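Local structure of archaeal Sm-like protein AF-Sm2 (Archaeoglobus fulgidus, 1LJO) at residues G24-K32 against L44-G52. The protein probably binds RNA as a member of the Sm-like family, its subunits assembling into a hexamer built on the Sm fold. Residues are numbered along the deposited sequence; the frame is centred on the assembly and turned at random.
Sequences GEENQLVGK and LTNAMECKG. With ACY (acetic acid), chain C.
Asn27 reaches across to Glu49 with its side-chain amide, ND2 donating a hydrogen bond to OE2, although the modelled 2.4 Å between Asn27 ND2 and Glu49 OE2 is too short to be taken at face value. The two flat groups are 23° from coplanar, and Asn27 CB packs on Glu49 CG. Glu49 spans this distance because CG stands anti to its backbone N (chi1 -167°) and the chain runs extended beyond it. Its OE2 also forms a salt bridge with Arg57, which probably offsets the like charge of Glu25, OE2 of which is 4.1 Å from Glu49 OE1; the two carboxylate planes are turned 68° apart. The other branch of the Asn27 amide, OD1, lies against the Lys51 methylenes. Lys51 bends at its end, and NZ bonds at 3.0 Å to OXT of an acetic acid molecule, probably from the crystallisation liquor; Gln28 NE2 donates to the same OXT. With the Gln28 chain bent at chi2, OE1 takes the backbone N of Gly52 at 3.0 Å, in the carbonyl plane. Along the antiparallel ladder, paired backbone bonds join Gln28 to Cys50 and Val30 to Met48. On the face shared by these four residues, Val30 CG2 rests on Cys50 SG at 3.7 Å, while its CB meets Met48 CG. A beta bulge shifts the register before Lys32 pairs with Thr45. Within it, Gly31 comes 4.0 Å from Ala47, CA to CA. Thr45 OG1 sits beside Lys32 CB, both side chains pointing the same way, before the extended lysine runs on to a salt bridge with Glu34. In the strongly bent Sm sheet, strand 28-36 is flanked by strands 17-22 and 47-51, and strand 47-51 pairs in turn, antiparallel, with strand 54-60; Leu29 packs on Met22 and Leu59, and Leu44 on Ile18, Ile62 and Leu64.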
ATOM      1  N   GLY A  24       0.980   2.051  -9.725  1.00 34.18           N
ATOM      2  CA  GLY A  24       1.502   0.950 -10.520  1.00 42.56           C
ATOM      3  C   GLY A  24       1.384   1.168 -12.020  1.00 47.45           C
ATOM      4  O   GLY A  24       1.154   0.221 -12.777  1.00 47.89           O
ATOM      5  N   GLU A  25       1.547   2.417 -12.449  1.00 48.95           N
ATOM      6  CA  GLU A  25       1.459   2.775 -13.864  1.00 49.42           C
ATOM      7  C   GLU A  25       2.432   3.908 -14.190  1.00 48.97           C
ATOM      8  O   GLU A  25       2.499   4.903 -13.472  1.00 49.84           O
ATOM      9  CB  GLU A  25       0.029   3.202 -14.202  1.00 51.57           C
ATOM     10  CG  GLU A  25      -0.703   2.263 -15.151  1.00 54.39           C
ATOM     11  CD  GLU A  25      -0.406   2.555 -16.610  1.00 55.59           C
ATOM     12  OE1 GLU A  25      -0.798   3.641 -17.086  1.00 56.74           O
ATOM     13  OE2 GLU A  25       0.220   1.706 -17.280  1.00 56.01           O
ATOM     14  N   GLU A  26       3.185   3.756 -15.276  1.00 47.72           N
ATOM     15  CA  GLU A  26       4.154   4.773 -15.676  1.00 45.76           C
ATOM     16  C   GLU A  26       3.546   5.875 -16.547  1.00 42.11           C
ATOM     17  O   GLU A  26       4.062   6.993 -16.602  1.00 41.70           O
ATOM     18  CB  GLU A  26       5.333   4.107 -16.395  1.00 50.25           C
ATOM     19  CG  GLU A  26       4.932   3.108 -17.467  1.00 54.51           C
ATOM     20  CD  GLU A  26       6.075   2.188 -17.863  1.00 57.55           C
ATOM     21  OE1 GLU A  26       6.597   1.475 -16.979  1.00 58.81           O
ATOM     22  OE2 GLU A  26       6.451   2.172 -19.055  1.00 59.03           O
ATOM     23  N   ASN A  27       2.448   5.559 -17.224  1.00 37.10           N
ATOM     24  CA  ASN A  27       1.766   6.532 -18.073  1.00 32.16           C
ATOM     25  C   ASN A  27       0.481   6.952 -17.369  1.00 29.56           C
ATOM     26  O   ASN A  27      -0.072   6.180 -16.591  1.00 28.35           O
ATOM     27  CB  ASN A  27       1.427   5.908 -19.424  1.00 31.78           C
ATOM     28  CG  ASN A  27       2.644   5.350 -20.124  1.00 33.56           C
ATOM     29  OD1 ASN A  27       3.661   6.025 -20.245  1.00 36.50           O
ATOM     30  ND2 ASN A  27       2.544   4.114 -20.592  1.00 32.62           N
ATOM     31  N   GLN A  28       0.006   8.163 -17.644  1.00 25.00           N
ATOM     32  CA  GLN A  28      -1.220   8.639 -17.015  1.00 24.08           C
ATOM     33  C   GLN A  28      -2.457   8.159 -17.760  1.00 22.39           C
ATOM     34  O   GLN A  28      -2.385   7.794 -18.935  1.00 18.75           O
ATOM     35  CB  GLN A  28      -1.252  10.170 -16.960  1.00 26.69           C
ATOM     36  CG  GLN A  28      -0.059  10.821 -16.275  1.00 29.60           C
ATOM     37  CD  GLN A  28       1.026  11.222 -17.261  1.00 30.51           C
ATOM     38  OE1 GLN A  28       0.775  11.984 -18.199  1.00 28.00           O
ATOM     39  NE2 GLN A  28       2.237  10.715 -17.052  1.00 30.38           N
ATOM     40  N   LEU A  29      -3.590   8.161 -17.064  1.00 17.60           N
ATOM     41  CA  LEU A  29      -4.856   7.768 -17.661  1.00 13.82           C
ATOM     42  C   LEU A  29      -5.711   9.017 -17.804  1.00 14.73           C
ATOM     43  O   LEU A  29      -5.815   9.818 -16.874  1.00 13.40           O
ATOM     44  CB  LEU A  29      -5.595   6.747 -16.787  1.00 15.61           C
ATOM     45  CG  LEU A  29      -4.974   5.356 -16.639  1.00 17.65           C
ATOM     46  CD1 LEU A  29      -4.506   4.856 -18.003  1.00 19.13           C
ATOM     47  CD2 LEU A  29      -3.808   5.417 -15.682  1.00 23.43           C
ATOM     48  N   VAL A  30      -6.306   9.186 -18.978  1.00 11.03           N
ATOM     49  CA  VAL A  30      -7.159  10.331 -19.244  1.00 13.27           C
ATOM     50  C   VAL A  30      -8.489   9.805 -19.763  1.00 15.06           C
ATOM     51  O   VAL A  30      -8.522   9.002 -20.697  1.00 13.80           O
ATOM     52  CB  VAL A  30      -6.541  11.251 -20.316  1.00 17.35           C
ATOM     53  CG1 VAL A  30      -7.457  12.432 -20.578  1.00 15.22           C
ATOM     54  CG2 VAL A  30      -5.162  11.715 -19.872  1.00 17.67           C
ATOM     55  N   GLY A  31      -9.584  10.247 -19.150  1.00 13.60           N
ATOM     56  CA  GLY A  31     -10.892   9.792 -19.590  1.00 12.93           C
ATOM     57  C   GLY A  31     -12.022  10.493 -18.868  1.00 12.34           C
ATOM     58  O   GLY A  31     -11.787  11.348 -18.017  1.00 13.21           O
ATOM     59  N   LYS A  32     -13.253  10.138 -19.213  1.00 13.56           N
ATOM     60  CA  LYS A  32     -14.417  10.745 -18.587  1.00 11.92           C
ATOM     61  C   LYS A  32     -14.729  10.018 -17.288  1.00 13.67           C
ATOM     62  O   LYS A  32     -14.864   8.786 -17.265  1.00  9.82           O
ATOM     63  CB  LYS A  32     -15.628  10.670 -19.520  1.00 13.57           C
ATOM     64  CG  LYS A  32     -16.894  11.325 -18.956  1.00 13.10           C
ATOM     65  CD  LYS A  32     -18.106  10.967 -19.805  1.00 16.44           C
ATOM     66  CE  LYS A  32     -19.388  11.530 -19.214  1.00 21.19           C
ATOM     67  NZ  LYS A  32     -20.601  10.873 -19.788  1.00 24.62           N
ATOM     68  N   LEU A  44     -13.737   5.186 -15.335  1.00 11.88           N
ATOM     69  CA  LEU A  44     -13.581   6.083 -16.472  1.00 12.68           C
ATOM     70  C   LEU A  44     -14.090   5.420 -17.740  1.00 10.41           C
ATOM     71  O   LEU A  44     -14.006   4.202 -17.886  1.00 14.24           O
ATOM     72  CB  LEU A  44     -12.104   6.438 -16.677  1.00 14.22           C
ATOM     73  CG  LEU A  44     -11.329   7.079 -15.526  1.00 17.86           C
ATOM     74  CD1 LEU A  44      -9.921   7.428 -15.996  1.00 15.18           C
ATOM     75  CD2 LEU A  44     -12.054   8.325 -15.056  1.00 18.92           C
ATOM     76  N   THR A  45     -14.621   6.225 -18.650  1.00  9.36           N
ATOM     77  CA  THR A  45     -15.097   5.721 -19.929  1.00  9.49           C
ATOM     78  C   THR A  45     -14.361   6.523 -20.991  1.00 12.47           C
ATOM     79  O   THR A  45     -13.866   7.617 -20.705  1.00 13.56           O
ATOM     80  CB  THR A  45     -16.614   5.919 -20.106  1.00 10.31           C
ATOM     81  OG1 THR A  45     -16.939   7.303 -19.946  1.00 13.74           O
ATOM     82  CG2 THR A  45     -17.390   5.080 -19.076  1.00 12.90           C
ATOM     83  N   ASN A  46     -14.272   5.974 -22.200  1.00 11.09           N
ATOM     84  CA  ASN A  46     -13.590   6.645 -23.301  1.00 11.16           C
ATOM     85  C   ASN A  46     -12.160   7.003 -22.881  1.00 12.84           C
ATOM     86  O   ASN A  46     -11.598   8.002 -23.326  1.00 14.48           O
ATOM     87  CB  ASN A  46     -14.371   7.911 -23.670  1.00 12.47           C
ATOM     88  CG  ASN A  46     -15.858   7.638 -23.847  1.00 13.81           C
ATOM     89  OD1 ASN A  46     -16.268   7.009 -24.814  1.00 12.92           O
ATOM     90  ND2 ASN A  46     -16.667   8.093 -22.893  1.00 15.15           N
ATOM     91  N   ALA A  47     -11.574   6.161 -22.039  1.00 12.36           N
ATOM     92  CA  ALA A  47     -10.234   6.395 -21.518  1.00 11.04           C
ATOM     93  C   ALA A  47      -9.085   6.073 -22.460  1.00 13.51           C
ATOM     94  O   ALA A  47      -9.215   5.271 -23.386  1.00 14.67           O
ATOM     95  CB  ALA A  47     -10.051   5.630 -20.224  1.00 13.09           C
ATOM     96  N   MET A  48      -7.949   6.702 -22.194  1.00 14.15           N
ATOM     97  CA  MET A  48      -6.746   6.485 -22.981  1.00 20.38           C
ATOM     98  C   MET A  48      -5.526   6.603 -22.080  1.00 19.08           C
ATOM     99  O   MET A  48      -5.567   7.252 -21.037  1.00 16.15           O
ATOM    100  CB  MET A  48      -6.648   7.515 -24.107  1.00 25.54           C
ATOM    101  CG  MET A  48      -6.604   8.950 -23.632  1.00 32.64           C
ATOM    102  SD  MET A  48      -6.470  10.120 -24.994  1.00 41.02           S
ATOM    103  CE  MET A  48      -8.205  10.352 -25.422  1.00 40.25           C
ATOM    104  N   GLU A  49      -4.442   5.962 -22.491  1.00 17.46           N
ATOM    105  CA  GLU A  49      -3.203   6.014 -21.741  1.00 19.10           C
ATOM    106  C   GLU A  49      -2.415   7.135 -22.411  1.00 19.95           C
ATOM    107  O   GLU A  49      -2.277   7.150 -23.637  1.00 18.79           O
ATOM    108  CB  GLU A  49      -2.471   4.681 -21.871  1.00 20.68           C
ATOM    109  CG  GLU A  49      -1.333   4.476 -20.907  1.00 28.05           C
ATOM    110  CD  GLU A  49      -0.744   3.084 -21.023  1.00 31.22           C
ATOM    111  OE1 GLU A  49      -1.513   2.104 -20.940  1.00 33.97           O
ATOM    112  OE2 GLU A  49       0.484   2.970 -21.198  1.00 35.11           O
ATOM    113  N   CYS A  50      -1.916   8.075 -21.614  1.00 18.43           N
ATOM    114  CA  CYS A  50      -1.171   9.201 -22.151  1.00 23.55           C
ATOM    115  C   CYS A  50       0.127   9.474 -21.402  1.00 24.85           C
ATOM    116  O   CYS A  50       0.326   9.023 -20.278  1.00 24.75           O
ATOM    117  CB  CYS A  50      -2.027  10.478 -22.105  1.00 23.56           C
ATOM    118  SG  CYS A  50      -3.607  10.427 -22.998  1.00 27.18           S
ATOM    119  N   LYS A  51       1.007  10.214 -22.064  1.00 27.16           N
ATOM    120  CA  LYS A  51       2.283  10.642 -21.504  1.00 32.30           C
ATOM    121  C   LYS A  51       2.264  12.137 -21.778  1.00 34.33           C
ATOM    122  O   LYS A  51       2.868  12.617 -22.736  1.00 36.68           O
ATOM    123  CB  LYS A  51       3.456   9.991 -22.238  1.00 33.18           C
ATOM    124  CG  LYS A  51       3.880   8.649 -21.671  1.00 35.44           C
ATOM    125  CD  LYS A  51       5.089   8.108 -22.420  1.00 37.00           C
ATOM    126  CE  LYS A  51       5.964   7.272 -21.509  1.00 37.26           C
ATOM    127  NZ  LYS A  51       6.503   8.103 -20.402  1.00 37.82           N
ATOM    128  N   GLY A  52       1.545  12.870 -20.938  1.00 36.17           N
ATOM    129  CA  GLY A  52       1.421  14.296 -21.147  1.00 36.07           C
ATOM    130  C   GLY A  52       0.340  14.448 -22.195  1.00 37.69           C
ATOM    131  O   GLY A  52      -0.735  13.856 -22.068  1.00 37.36           O
TER
HETATM  132  C   ACY C 201       5.539  11.225 -18.585  1.00 51.60           C
HETATM  133  O   ACY C 201       6.782  11.610 -18.676  1.00 52.86           O
HETATM  134  OXT ACY C 201       5.099  10.026 -18.515  1.00 51.61           O
HETATM  135  CH3 ACY C 201       4.553  12.381 -18.564  1.00 51.74           C
HETATM  136  O   HOH W   1       7.800   5.333 -19.498  1.00 33.30           O